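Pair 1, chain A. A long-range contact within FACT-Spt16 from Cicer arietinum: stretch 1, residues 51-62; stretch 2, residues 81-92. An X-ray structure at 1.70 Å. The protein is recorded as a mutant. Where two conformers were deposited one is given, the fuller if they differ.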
# COMPACT_ATOMS: atom_id res chain seq x y z
N SER A 51 -9.09 12.20 21.05
CA SER A 51 -9.85 11.02 21.46
C SER A 51 -9.43 10.45 22.82
O SER A 51 -8.24 10.38 23.14
CB SER A 51 -9.77 9.93 20.39
OG SER A 51 -8.43 9.65 20.03
N ASP A 52 -10.43 10.03 23.59
CA ASP A 52 -10.22 9.42 24.89
C ASP A 52 -10.16 7.91 24.69
O ASP A 52 -9.61 7.18 25.51
CB ASP A 52 -11.38 9.74 25.84
CG ASP A 52 -11.72 11.21 25.88
OD1 ASP A 52 -10.95 11.98 26.49
OD2 ASP A 52 -12.77 11.60 25.31
N ALA A 53 -10.76 7.46 23.59
CA ALA A 53 -10.79 6.04 23.25
C ALA A 53 -10.74 5.89 21.73
O ALA A 53 -11.14 6.80 21.01
CB ALA A 53 -12.04 5.38 23.82
N ILE A 54 -10.23 4.76 21.24
CA ILE A 54 -10.14 4.52 19.80
C ILE A 54 -10.73 3.16 19.44
O ILE A 54 -10.36 2.15 20.05
CB ILE A 54 -8.67 4.58 19.31
CG1 ILE A 54 -8.09 5.98 19.54
CG2 ILE A 54 -8.56 4.17 17.84
CD1 ILE A 54 -6.59 6.05 19.41
N ALA A 55 -11.64 3.15 18.48
CA ALA A 55 -12.32 1.92 18.07
C ALA A 55 -11.88 1.52 16.68
O ALA A 55 -11.93 2.34 15.75
CB ALA A 55 -13.84 2.10 18.11
N VAL A 56 -11.45 0.28 16.52
CA VAL A 56 -11.15 -0.25 15.19
C VAL A 56 -11.96 -1.52 14.99
O VAL A 56 -12.22 -2.25 15.95
CB VAL A 56 -9.64 -0.51 14.95
CG1 VAL A 56 -8.81 0.70 15.35
CG2 VAL A 56 -9.17 -1.75 15.70
N ALA A 57 -12.38 -1.77 13.76
CA ALA A 57 -13.24 -2.92 13.49
C ALA A 57 -13.00 -3.48 12.10
O ALA A 57 -12.84 -2.73 11.13
CB ALA A 57 -14.71 -2.53 13.66
N CYS A 58 -12.94 -4.80 12.01
CA CYS A 58 -12.68 -5.49 10.75
C CYS A 58 -13.85 -6.38 10.38
O CYS A 58 -14.43 -7.03 11.24
CB CYS A 58 -11.41 -6.33 10.87
SG CYS A 58 -9.96 -5.31 11.11
N PRO A 59 -14.21 -6.40 9.08
CA PRO A 59 -15.35 -7.16 8.56
C PRO A 59 -15.04 -8.65 8.44
O PRO A 59 -13.90 -9.05 8.63
CB PRO A 59 -15.55 -6.54 7.17
CG PRO A 59 -14.21 -6.13 6.76
CD PRO A 59 -13.51 -5.66 8.02
N PRO A 60 -16.06 -9.47 8.15
CA PRO A 60 -15.82 -10.90 7.87
C PRO A 60 -14.86 -11.07 6.69
O PRO A 60 -14.66 -10.11 5.94
CB PRO A 60 -17.22 -11.41 7.48
CG PRO A 60 -18.16 -10.51 8.20
CD PRO A 60 -17.50 -9.15 8.18
N PRO A 61 -14.25 -12.26 6.55
CA PRO A 61 -13.31 -12.44 5.44
C PRO A 61 -13.98 -12.21 4.09
O PRO A 61 -15.14 -12.60 3.92
CB PRO A 61 -12.90 -13.91 5.57
CG PRO A 61 -13.13 -14.24 7.01
CD PRO A 61 -14.34 -13.45 7.41
N SER A 62 -13.28 -11.57 3.16
CA SER A 62 -13.82 -11.32 1.82
C SER A 62 -12.76 -11.55 0.76
O SER A 62 -11.58 -11.73 1.08
CB SER A 62 -14.35 -9.89 1.71
OG SER A 62 -15.37 -9.65 2.65
N GLU A 81 -4.59 -11.26 11.05
CA GLU A 81 -5.90 -10.64 10.87
C GLU A 81 -6.86 -11.21 11.88
O GLU A 81 -6.77 -12.38 12.26
CB GLU A 81 -6.44 -10.93 9.47
CG GLU A 81 -5.75 -10.18 8.35
CD GLU A 81 -6.45 -10.36 7.03
OE1 GLU A 81 -7.60 -9.89 6.88
OE2 GLU A 81 -5.85 -10.97 6.12
N PHE A 82 -7.81 -10.38 12.30
CA PHE A 82 -8.90 -10.81 13.17
C PHE A 82 -10.20 -10.34 12.54
O PHE A 82 -10.73 -9.27 12.89
CB PHE A 82 -8.72 -10.21 14.58
CG PHE A 82 -7.70 -10.94 15.43
CD1 PHE A 82 -6.33 -10.77 15.22
CD2 PHE A 82 -8.11 -11.77 16.46
CE1 PHE A 82 -5.40 -11.43 16.01
CE2 PHE A 82 -7.19 -12.43 17.26
CZ PHE A 82 -5.83 -12.26 17.04
N PRO A 83 -10.73 -11.12 11.58
CA PRO A 83 -11.96 -10.71 10.90
C PRO A 83 -13.14 -10.73 11.86
O PRO A 83 -13.09 -11.42 12.88
CB PRO A 83 -12.14 -11.78 9.82
CG PRO A 83 -10.78 -12.43 9.68
CD PRO A 83 -10.20 -12.38 11.06
N GLU A 84 -14.19 -9.98 11.52
CA GLU A 84 -15.38 -9.84 12.36
C GLU A 84 -15.02 -9.60 13.84
O GLU A 84 -15.55 -10.26 14.75
CB GLU A 84 -16.33 -11.02 12.19
CG GLU A 84 -17.77 -10.69 12.53
CD GLU A 84 -18.72 -11.84 12.26
OE1 GLU A 84 -18.42 -12.98 12.69
OE2 GLU A 84 -19.76 -11.59 11.62
N THR A 85 -14.12 -8.64 14.06
CA THR A 85 -13.65 -8.32 15.40
C THR A 85 -13.68 -6.81 15.60
O THR A 85 -13.32 -6.06 14.71
CB THR A 85 -12.22 -8.86 15.63
OG1 THR A 85 -12.23 -10.29 15.57
CG2 THR A 85 -11.67 -8.44 16.98
N ILE A 86 -14.13 -6.39 16.78
CA ILE A 86 -14.06 -4.98 17.16
C ILE A 86 -13.08 -4.84 18.33
O ILE A 86 -13.14 -5.60 19.29
CB ILE A 86 -15.43 -4.48 17.62
CG1 ILE A 86 -16.44 -4.55 16.47
CG2 ILE A 86 -15.33 -3.08 18.19
CD1 ILE A 86 -17.90 -4.56 16.96
N MET A 87 -12.17 -3.87 18.25
CA MET A 87 -11.23 -3.63 19.34
C MET A 87 -11.28 -2.16 19.74
O MET A 87 -11.16 -1.28 18.88
CB MET A 87 -9.81 -4.03 18.92
CG MET A 87 -8.76 -3.82 19.98
SD MET A 87 -7.27 -4.76 19.56
CE MET A 87 -6.86 -4.06 17.97
N VAL A 88 -11.45 -1.91 21.03
CA VAL A 88 -11.55 -0.54 21.53
C VAL A 88 -10.49 -0.26 22.60
O VAL A 88 -10.46 -0.90 23.65
CB VAL A 88 -12.94 -0.24 22.11
CG1 VAL A 88 -12.97 1.16 22.71
CG2 VAL A 88 -14.00 -0.37 21.02
N PHE A 89 -9.65 0.73 22.32
CA PHE A 89 -8.59 1.12 23.25
C PHE A 89 -9.08 2.24 24.13
O PHE A 89 -9.63 3.21 23.63
CB PHE A 89 -7.37 1.60 22.47
CG PHE A 89 -6.84 0.58 21.51
CD1 PHE A 89 -7.28 0.55 20.19
CD2 PHE A 89 -5.89 -0.33 21.92
CE1 PHE A 89 -6.79 -0.39 19.30
CE2 PHE A 89 -5.38 -1.27 21.05
CZ PHE A 89 -5.83 -1.31 19.73
N THR A 90 -8.88 2.11 25.44
CA THR A 90 -9.11 3.22 26.36
C THR A 90 -7.83 3.45 27.15
O THR A 90 -6.85 2.74 26.96
CB THR A 90 -10.30 2.96 27.33
OG1 THR A 90 -9.91 2.05 28.37
CG2 THR A 90 -11.51 2.40 26.60
N LYS A 91 -7.84 4.44 28.03
CA LYS A 91 -6.65 4.74 28.83
C LYS A 91 -6.15 3.53 29.63
O LYS A 91 -4.95 3.30 29.73
CB LYS A 91 -6.91 5.93 29.76
CG LYS A 91 -5.65 6.49 30.42
CD LYS A 91 -5.84 7.95 30.80
CE LYS A 91 -4.60 8.77 30.44
NZ LYS A 91 -4.96 10.08 29.81
N LYS A 92 -7.08 2.76 30.18
CA LYS A 92 -6.72 1.69 31.11
C LYS A 92 -7.15 0.30 30.68
O LYS A 92 -6.81 -0.69 31.32
CB LYS A 92 -7.30 2.00 32.50
CG LYS A 92 -6.87 3.34 33.05
CD LYS A 92 -5.35 3.42 33.14
CE LYS A 92 -4.81 2.39 34.13
NZ LYS A 92 -3.32 2.26 34.03
O HOH W 1 -10.26 6.39 28.17

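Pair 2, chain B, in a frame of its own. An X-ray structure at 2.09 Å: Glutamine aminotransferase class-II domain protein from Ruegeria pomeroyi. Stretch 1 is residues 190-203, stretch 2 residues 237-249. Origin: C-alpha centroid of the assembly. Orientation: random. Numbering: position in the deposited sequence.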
# COMPACT_ATOMS: atom_id res chain seq x y z
N ALA B 190 20.89 -12.32 -11.11
CA ALA B 190 20.44 -12.41 -12.51
C ALA B 190 20.30 -11.02 -13.05
O ALA B 190 19.96 -10.09 -12.30
CB ALA B 190 19.09 -13.15 -12.62
N PHE B 191 20.59 -10.84 -14.32
CA PHE B 191 20.63 -9.51 -14.90
C PHE B 191 20.55 -9.59 -16.43
O PHE B 191 20.86 -10.61 -17.00
CB PHE B 191 21.82 -8.67 -14.39
CG PHE B 191 23.18 -9.31 -14.57
CD1 PHE B 191 23.63 -10.30 -13.70
CD2 PHE B 191 24.02 -8.92 -15.61
CE1 PHE B 191 24.88 -10.89 -13.88
CE2 PHE B 191 25.27 -9.51 -15.79
CZ PHE B 191 25.71 -10.47 -14.92
N SER B 192 20.05 -8.52 -17.08
CA SER B 192 19.76 -8.53 -18.53
C SER B 192 19.90 -7.17 -19.14
O SER B 192 19.71 -6.13 -18.46
CB SER B 192 18.32 -9.01 -18.79
OG SER B 192 18.06 -9.18 -20.19
N ASP B 193 20.18 -7.14 -20.44
CA ASP B 193 20.16 -5.88 -21.19
C ASP B 193 18.96 -5.89 -22.10
O ASP B 193 18.83 -5.05 -22.96
CB ASP B 193 21.44 -5.69 -22.02
CG ASP B 193 21.75 -6.90 -22.92
OD1 ASP B 193 20.89 -7.81 -23.03
OD2 ASP B 193 22.85 -6.94 -23.50
N GLY B 194 18.07 -6.86 -21.93
CA GLY B 194 16.90 -6.95 -22.78
C GLY B 194 17.10 -7.77 -24.04
O GLY B 194 16.15 -7.99 -24.77
N GLN B 195 18.33 -8.23 -24.28
CA GLN B 195 18.63 -9.19 -25.35
C GLN B 195 19.24 -10.51 -24.84
O GLN B 195 18.90 -11.61 -25.32
CB GLN B 195 19.57 -8.54 -26.37
CG GLN B 195 18.85 -7.68 -27.45
CD GLN B 195 18.76 -8.45 -28.79
OE1 GLN B 195 19.65 -8.33 -29.66
NE2 GLN B 195 17.71 -9.27 -28.94
N THR B 196 20.15 -10.40 -23.88
CA THR B 196 20.85 -11.56 -23.31
C THR B 196 20.47 -11.64 -21.85
O THR B 196 20.30 -10.61 -21.22
CB THR B 196 22.39 -11.41 -23.44
OG1 THR B 196 22.73 -11.28 -24.82
CG2 THR B 196 23.13 -12.60 -22.86
N LEU B 197 20.38 -12.85 -21.29
CA LEU B 197 20.09 -13.00 -19.88
C LEU B 197 21.36 -13.57 -19.23
O LEU B 197 21.96 -14.50 -19.77
CB LEU B 197 18.91 -13.97 -19.67
CG LEU B 197 18.70 -14.44 -18.23
CD1 LEU B 197 18.34 -13.23 -17.35
CD2 LEU B 197 17.58 -15.53 -18.12
N TYR B 198 21.75 -13.01 -18.09
CA TYR B 198 22.98 -13.41 -17.41
C TYR B 198 22.64 -13.90 -16.01
O TYR B 198 21.65 -13.46 -15.42
CB TYR B 198 23.94 -12.23 -17.23
CG TYR B 198 24.43 -11.63 -18.53
CD1 TYR B 198 23.84 -10.49 -19.05
CD2 TYR B 198 25.46 -12.26 -19.26
CE1 TYR B 198 24.28 -9.94 -20.24
CE2 TYR B 198 25.91 -11.70 -20.47
CZ TYR B 198 25.32 -10.54 -20.94
OH TYR B 198 25.71 -10.00 -22.14
N ALA B 199 23.50 -14.74 -15.46
CA ALA B 199 23.40 -15.04 -14.06
C ALA B 199 24.77 -15.42 -13.56
O ALA B 199 25.55 -16.01 -14.28
CB ALA B 199 22.40 -16.17 -13.81
N ALA B 200 25.08 -15.06 -12.33
CA ALA B 200 26.39 -15.38 -11.77
C ALA B 200 26.18 -15.87 -10.36
O ALA B 200 25.19 -15.57 -9.73
CB ALA B 200 27.31 -14.15 -11.80
N ARG B 201 27.12 -16.68 -9.89
CA ARG B 201 27.10 -17.22 -8.53
C ARG B 201 28.51 -17.20 -8.02
O ARG B 201 29.43 -17.69 -8.70
CB ARG B 201 26.52 -18.65 -8.51
CG ARG B 201 26.43 -19.28 -7.12
CD ARG B 201 25.93 -20.73 -7.23
NE ARG B 201 25.70 -21.36 -5.93
CZ ARG B 201 25.53 -22.67 -5.76
NH1 ARG B 201 25.58 -23.48 -6.81
NH2 ARG B 201 25.32 -23.16 -4.54
N TYR B 202 28.69 -16.60 -6.84
CA TYR B 202 30.01 -16.47 -6.23
C TYR B 202 29.91 -16.29 -4.71
O TYR B 202 28.95 -15.72 -4.21
CB TYR B 202 30.75 -15.28 -6.87
CG TYR B 202 31.98 -14.88 -6.08
CD1 TYR B 202 33.15 -15.64 -6.16
CD2 TYR B 202 31.93 -13.84 -5.18
CE1 TYR B 202 34.27 -15.32 -5.39
CE2 TYR B 202 33.03 -13.50 -4.41
CZ TYR B 202 34.20 -14.25 -4.53
OH TYR B 202 35.31 -13.90 -3.76
N SER B 203 30.91 -16.75 -3.97
CA SER B 203 30.97 -16.50 -2.52
C SER B 203 32.43 -16.37 -2.06
O SER B 203 33.32 -17.03 -2.60
CB SER B 203 30.31 -17.66 -1.75
OG SER B 203 30.41 -17.44 -0.33
N THR B 237 19.94 -27.94 -14.11
CA THR B 237 21.40 -27.96 -14.12
C THR B 237 21.86 -26.96 -13.07
O THR B 237 21.51 -25.80 -13.15
CB THR B 237 21.95 -27.49 -15.50
OG1 THR B 237 21.39 -28.30 -16.56
CG2 THR B 237 23.49 -27.59 -15.52
N GLU B 238 22.65 -27.39 -12.10
CA GLU B 238 23.17 -26.47 -11.11
C GLU B 238 24.28 -25.56 -11.69
O GLU B 238 25.22 -26.05 -12.30
CB GLU B 238 23.73 -27.25 -9.89
CG GLU B 238 24.19 -26.28 -8.75
CD GLU B 238 24.59 -26.98 -7.45
OE1 GLU B 238 24.09 -28.08 -7.17
OE2 GLU B 238 25.42 -26.44 -6.69
N LEU B 239 24.19 -24.25 -11.50
CA LEU B 239 25.31 -23.39 -11.86
C LEU B 239 26.23 -23.39 -10.65
O LEU B 239 25.87 -22.91 -9.59
CB LEU B 239 24.83 -21.96 -12.23
CG LEU B 239 25.88 -20.88 -12.57
CD1 LEU B 239 26.61 -21.17 -13.88
CD2 LEU B 239 25.23 -19.49 -12.63
N ARG B 240 27.42 -23.96 -10.79
CA ARG B 240 28.36 -24.02 -9.67
C ARG B 240 28.87 -22.64 -9.23
O ARG B 240 28.90 -21.69 -10.04
CB ARG B 240 29.52 -24.97 -10.02
CG ARG B 240 29.04 -26.41 -10.24
CD ARG B 240 30.17 -27.43 -10.50
NE ARG B 240 31.25 -26.92 -11.37
CZ ARG B 240 31.12 -26.65 -12.67
NH1 ARG B 240 29.97 -26.84 -13.30
NH2 ARG B 240 32.17 -26.18 -13.35
N PRO B 241 29.24 -22.51 -7.94
CA PRO B 241 29.86 -21.27 -7.47
C PRO B 241 31.11 -20.96 -8.30
O PRO B 241 31.77 -21.88 -8.74
CB PRO B 241 30.29 -21.59 -6.02
CG PRO B 241 29.68 -22.88 -5.68
CD PRO B 241 29.34 -23.60 -6.96
N GLY B 242 31.43 -19.68 -8.53
CA GLY B 242 32.62 -19.34 -9.33
C GLY B 242 32.35 -19.42 -10.84
O GLY B 242 33.28 -19.61 -11.63
N ARG B 243 31.09 -19.26 -11.23
CA ARG B 243 30.64 -19.46 -12.63
C ARG B 243 29.64 -18.38 -13.06
O ARG B 243 28.91 -17.86 -12.24
CB ARG B 243 29.95 -20.84 -12.80
CG ARG B 243 30.81 -22.05 -12.51
CD ARG B 243 31.91 -22.23 -13.58
NE ARG B 243 31.40 -23.00 -14.71
CZ ARG B 243 32.12 -23.32 -15.79
NH1 ARG B 243 33.37 -22.92 -15.90
NH2 ARG B 243 31.57 -24.04 -16.75
N MSE B 244 29.62 -18.08 -14.36
CA MSE B 244 28.66 -17.15 -14.95
C MSE B 244 27.97 -17.78 -16.16
O MSE B 244 28.63 -18.37 -17.03
CB MSE B 244 29.32 -15.82 -15.37
CG MSE B 244 28.36 -14.87 -16.14
SE MSE B 244 29.03 -13.00 -16.31
CE MSE B 244 29.21 -12.68 -14.43
N LEU B 245 26.66 -17.64 -16.20
CA LEU B 245 25.86 -18.24 -17.23
C LEU B 245 25.41 -17.13 -18.17
O LEU B 245 25.05 -16.04 -17.72
CB LEU B 245 24.63 -18.86 -16.58
CG LEU B 245 23.55 -19.48 -17.48
CD1 LEU B 245 24.10 -20.78 -18.13
CD2 LEU B 245 22.26 -19.75 -16.66
N THR B 246 25.41 -17.41 -19.46
CA THR B 246 24.99 -16.43 -20.46
C THR B 246 23.99 -17.14 -21.36
O THR B 246 24.31 -18.19 -21.92
CB THR B 246 26.19 -15.93 -21.30
OG1 THR B 246 27.11 -15.18 -20.48
CG2 THR B 246 25.73 -15.09 -22.52
N ILE B 247 22.78 -16.58 -21.47
CA ILE B 247 21.76 -17.08 -22.37
C ILE B 247 21.36 -16.00 -23.37
O ILE B 247 20.81 -14.94 -23.00
CB ILE B 247 20.53 -17.60 -21.62
CG1 ILE B 247 20.95 -18.77 -20.70
CG2 ILE B 247 19.49 -18.10 -22.65
CD1 ILE B 247 20.05 -18.95 -19.50
N GLY B 248 21.66 -16.26 -24.63
CA GLY B 248 21.40 -15.27 -25.67
C GLY B 248 21.20 -15.90 -27.03
O GLY B 248 20.71 -17.02 -27.14
N ALA B 249 21.61 -15.19 -28.07
CA ALA B 249 21.31 -15.60 -29.44
C ALA B 249 21.96 -16.92 -29.83
O ALA B 249 21.53 -17.55 -30.79
CB ALA B 249 21.68 -14.51 -30.41

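The sharpest difference lies where A:Cys58 of pair 1 meets B:Arg201 of pair 2. Their CA atoms superpose within 0.1 Å, yet one side chain is short and the other fully extended. A:Cys58 settles against backbone, its CB 3.6 Å from A:Phe82 O. B:Arg201, with chi1 to chi3 all t, reaches along the partner stretch: its NH1 donates to B:Leu239 O at 2.9 Å and forms a salt bridge with B:Glu238 OE2 at 3.0 Å. B:Pro241 CD lies over one face of the guanidinium, 3.8 Å from B:Arg201 NH1, while both acceptors sit at its edge, where the N-H bonds point. This residue has 133 Å² covered by the other stretch, against 55 Å² for A:Cys58.

Beneath this difference is one scaffold: two antiparallel strands, their axes 4.6 Å apart at closest approach, superposing with an RMSD of 0.4 Å over 14 residues. Narrow and wide pairs alternate. A:Val56 and A:Met87 exchange two 2.8 Å hydrogen bonds, N to O in each direction; at the matching pair, B:Ala199 N donates to B:Leu245 O at 3.0 Å and B:Leu245 N to B:Ala199 O at 2.8 Å.

The same positions are filled by side chains of different size. On the face carrying A:Ala57 and A:Ile86, small meets large: A:Ala57 CB lies 3.9 Å from A:Ile86 CG1. Pair 2 keeps the alanine as B:Ala200 and fills the isoleucine position with selenomethionine B:Met244, whose CE comes 3.6 Å from B:Ala200 CB and also 4.2 Å from B:Phe191 CZ. At the next pair on the same face, A:Ala55 CB touches A:Val88 CG2 at 3.8 Å, whereas B:Tyr198 lays its ring edge beside a threonine, CD2 to B:Thr246 OG1 3.6 Å. On the other face, A:Val56 CG2 meets A:Met87 CE at 4.0 Å; the smaller B:Ala199 and B:Leu245 approach only CB to CB, at 4.5 Å.

The turn into the second strand matches too. A:Pro83 and B:Pro241 coincide, both C-gamma exo, followed by a residue with positive phi: A:Glu84 at 45/50, B:Gly242 at 82/25. At the latter angles a CB would jam against the preceding carbonyl, so glycine is called for, while A:Glu84 carries a side chain at its own angles. A:Glu84 N donates to A:Pro59 O at 3.0 Å and also lies 3.0 Å from A:Cys58 O; at the matching position B:Gly242 N donates to B:Arg201 O at 2.8 Å.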